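Local structure of tRNA delta(2)-isopentenylpyrophosphate transferase (Bacillus halodurans, 3EXA) at residues 193-197 with 301-305. The protein probably catalyses the magnesium-dependent transfer of a dimethylallyl group from dimethylallyl diphosphate to the adenine at position 37 of tRNAs that read codons beginning with uridine. Sequence-based numbering, arbitrary orientation.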
loop_
_atom_site.group_PDB
_atom_site.type_symbol
_atom_site.label_atom_id
_atom_site.label_comp_id
_atom_site.label_asym_id
_atom_site.label_seq_id
_atom_site.Cartn_x
_atom_site.Cartn_y
_atom_site.Cartn_z
ATOM N N VAL A 193 -30.169 -3.418 17.177
ATOM C CA VAL A 193 -31.324 -4.287 17.067
ATOM C C VAL A 193 -31.533 -4.389 15.553
ATOM O O VAL A 193 -31.799 -3.394 14.866
ATOM C CB VAL A 193 -32.579 -3.683 17.738
ATOM C CG1 VAL A 193 -33.787 -4.574 17.482
ATOM C CG2 VAL A 193 -32.352 -3.553 19.239
HETATM N N MSE A 194 -31.368 -5.598 15.036
HETATM C CA MSE A 194 -31.503 -5.849 13.618
HETATM C C MSE A 194 -32.704 -6.751 13.359
HETATM O O MSE A 194 -32.790 -7.845 13.911
HETATM C CB MSE A 194 -30.231 -6.520 13.114
HETATM C CG MSE A 194 -29.912 -6.235 11.669
HETATM SE SE MSE A 194 -28.116 -6.784 11.195
HETATM C CE MSE A 194 -28.507 -7.527 9.456
ATOM N N ILE A 195 -33.632 -6.292 12.530
ATOM C CA ILE A 195 -34.813 -7.089 12.206
ATOM C C ILE A 195 -34.818 -7.363 10.712
ATOM O O ILE A 195 -34.330 -6.553 9.929
ATOM C CB ILE A 195 -36.125 -6.348 12.557
ATOM C CG1 ILE A 195 -36.175 -5.022 11.806
ATOM C CG2 ILE A 195 -36.226 -6.117 14.070
ATOM C CD1 ILE A 195 -37.472 -4.287 11.949
ATOM N N GLY A 196 -35.366 -8.502 10.311
ATOM C CA GLY A 196 -35.415 -8.818 8.895
ATOM C C GLY A 196 -36.837 -9.096 8.454
ATOM O O GLY A 196 -37.599 -9.734 9.180
ATOM N N LEU A 197 -37.196 -8.596 7.275
ATOM C CA LEU A 197 -38.524 -8.796 6.704
ATOM C C LEU A 197 -38.419 -9.806 5.560
ATOM O O LEU A 197 -37.620 -9.626 4.639
ATOM C CB LEU A 197 -39.080 -7.466 6.188
ATOM C CG LEU A 197 -39.050 -6.328 7.223
ATOM C CD1 LEU A 197 -39.779 -5.110 6.669
ATOM C CD2 LEU A 197 -39.695 -6.793 8.520
ATOM N N ILE A 301 -43.734 -5.758 15.885
ATOM C CA ILE A 301 -42.349 -5.403 15.599
ATOM C C ILE A 301 -41.870 -4.264 16.483
ATOM O O ILE A 301 -40.717 -4.259 16.900
ATOM C CB ILE A 301 -42.165 -4.972 14.127
ATOM C CG1 ILE A 301 -42.372 -6.171 13.204
ATOM C CG2 ILE A 301 -40.762 -4.393 13.925
ATOM C CD1 ILE A 301 -42.326 -5.819 11.745
ATOM N N HIS A 302 -42.749 -3.295 16.745
ATOM C CA HIS A 302 -42.400 -2.153 17.576
ATOM C C HIS A 302 -42.170 -2.590 19.010
ATOM O O HIS A 302 -41.244 -2.123 19.680
ATOM C CB HIS A 302 -43.502 -1.107 17.557
ATOM C CG HIS A 302 -43.378 -0.090 18.654
ATOM N ND1 HIS A 302 -43.826 -0.320 19.935
ATOM C CD2 HIS A 302 -42.820 1.146 18.661
ATOM C CE1 HIS A 302 -43.554 0.736 20.690
ATOM N NE2 HIS A 302 -42.947 1.634 19.943
ATOM N N ASN A 303 -43.031 -3.471 19.489
ATOM C CA ASN A 303 -42.882 -3.959 20.836
ATOM C C ASN A 303 -41.526 -4.635 20.975
ATOM O O ASN A 303 -40.774 -4.325 21.897
ATOM C CB ASN A 303 -44.005 -4.936 21.179
ATOM C CG ASN A 303 -43.863 -5.500 22.566
ATOM O OD1 ASN A 303 -43.419 -6.635 22.748
ATOM N ND2 ASN A 303 -44.217 -4.700 23.567
ATOM N N PHE A 304 -41.197 -5.534 20.048
ATOM C CA PHE A 304 -39.915 -6.232 20.109
ATOM C C PHE A 304 -38.700 -5.306 20.053
ATOM O O PHE A 304 -37.758 -5.451 20.833
ATOM C CB PHE A 304 -39.792 -7.262 18.991
ATOM C CG PHE A 304 -38.428 -7.862 18.899
ATOM C CD1 PHE A 304 -37.444 -7.277 18.099
ATOM C CD2 PHE A 304 -38.105 -8.989 19.645
ATOM C CE1 PHE A 304 -36.138 -7.800 18.045
ATOM C CE2 PHE A 304 -36.808 -9.527 19.606
ATOM C CZ PHE A 304 -35.820 -8.924 18.794
ATOM N N ILE A 305 -38.728 -4.365 19.115
ATOM C CA ILE A 305 -37.650 -3.406 18.949
ATOM C C ILE A 305 -37.516 -2.522 20.182
ATOM O O ILE A 305 -36.448 -2.452 20.792
ATOM C CB ILE A 305 -37.894 -2.524 17.707
ATOM C CG1 ILE A 305 -37.690 -3.355 16.442
ATOM C CG2 ILE A 305 -36.970 -1.328 17.721
ATOM C CD1 ILE A 305 -37.935 -2.585 15.154
#
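Ile195 reaches from strand 191-198 to Ile301 and Ile305, one turn apart on helix 294-317. Aliphatic packing makes the centre: Ile195 CD1 lies 3.7 Å from Ile305 CD1 and 3.8 Å from Ile301 CG2, and Ile195 CG2 sits 3.9 Å from Ile305 CG1. CG1 of Ile195 stands between its own backbone N and carbonyl carbon (chi1 58°); the extended second torsion (chi2 174°) carries CD1 on to the helix, and CG2 reaches it as a second branch. The Ile195 side chain crosses those of Ile301 and Ile305 at about a right angle. Farther along, Leu197 CD2 approaches Ile301 CD1 at 4.3 Å, beside Val14 of the predicted ATP-binding P-loop. The aromatic part is Phe304, whose CE1 meets Val193 CG1 at 4.0 Å; Ile195 CG2 also comes to the ring obliquely. An alanine at Ile195 is likely to open a gap between the strand and the Ile301-Ile305 pair and to take one methyl neighbour from Phe304. The axes of 193-197 and 301-305 run roughly antiparallel (155°) and approach to 10.2 Å; here the C-terminal helix packs on one face of the parallel sheet of this P-loop-type fold, beside helix 16-25. Every link across this largely buried interface is apolar, which implies that hydrophobic burial and van der Waals contact join helix to sheet, while the strand's backbone bonds go to its sheet neighbours.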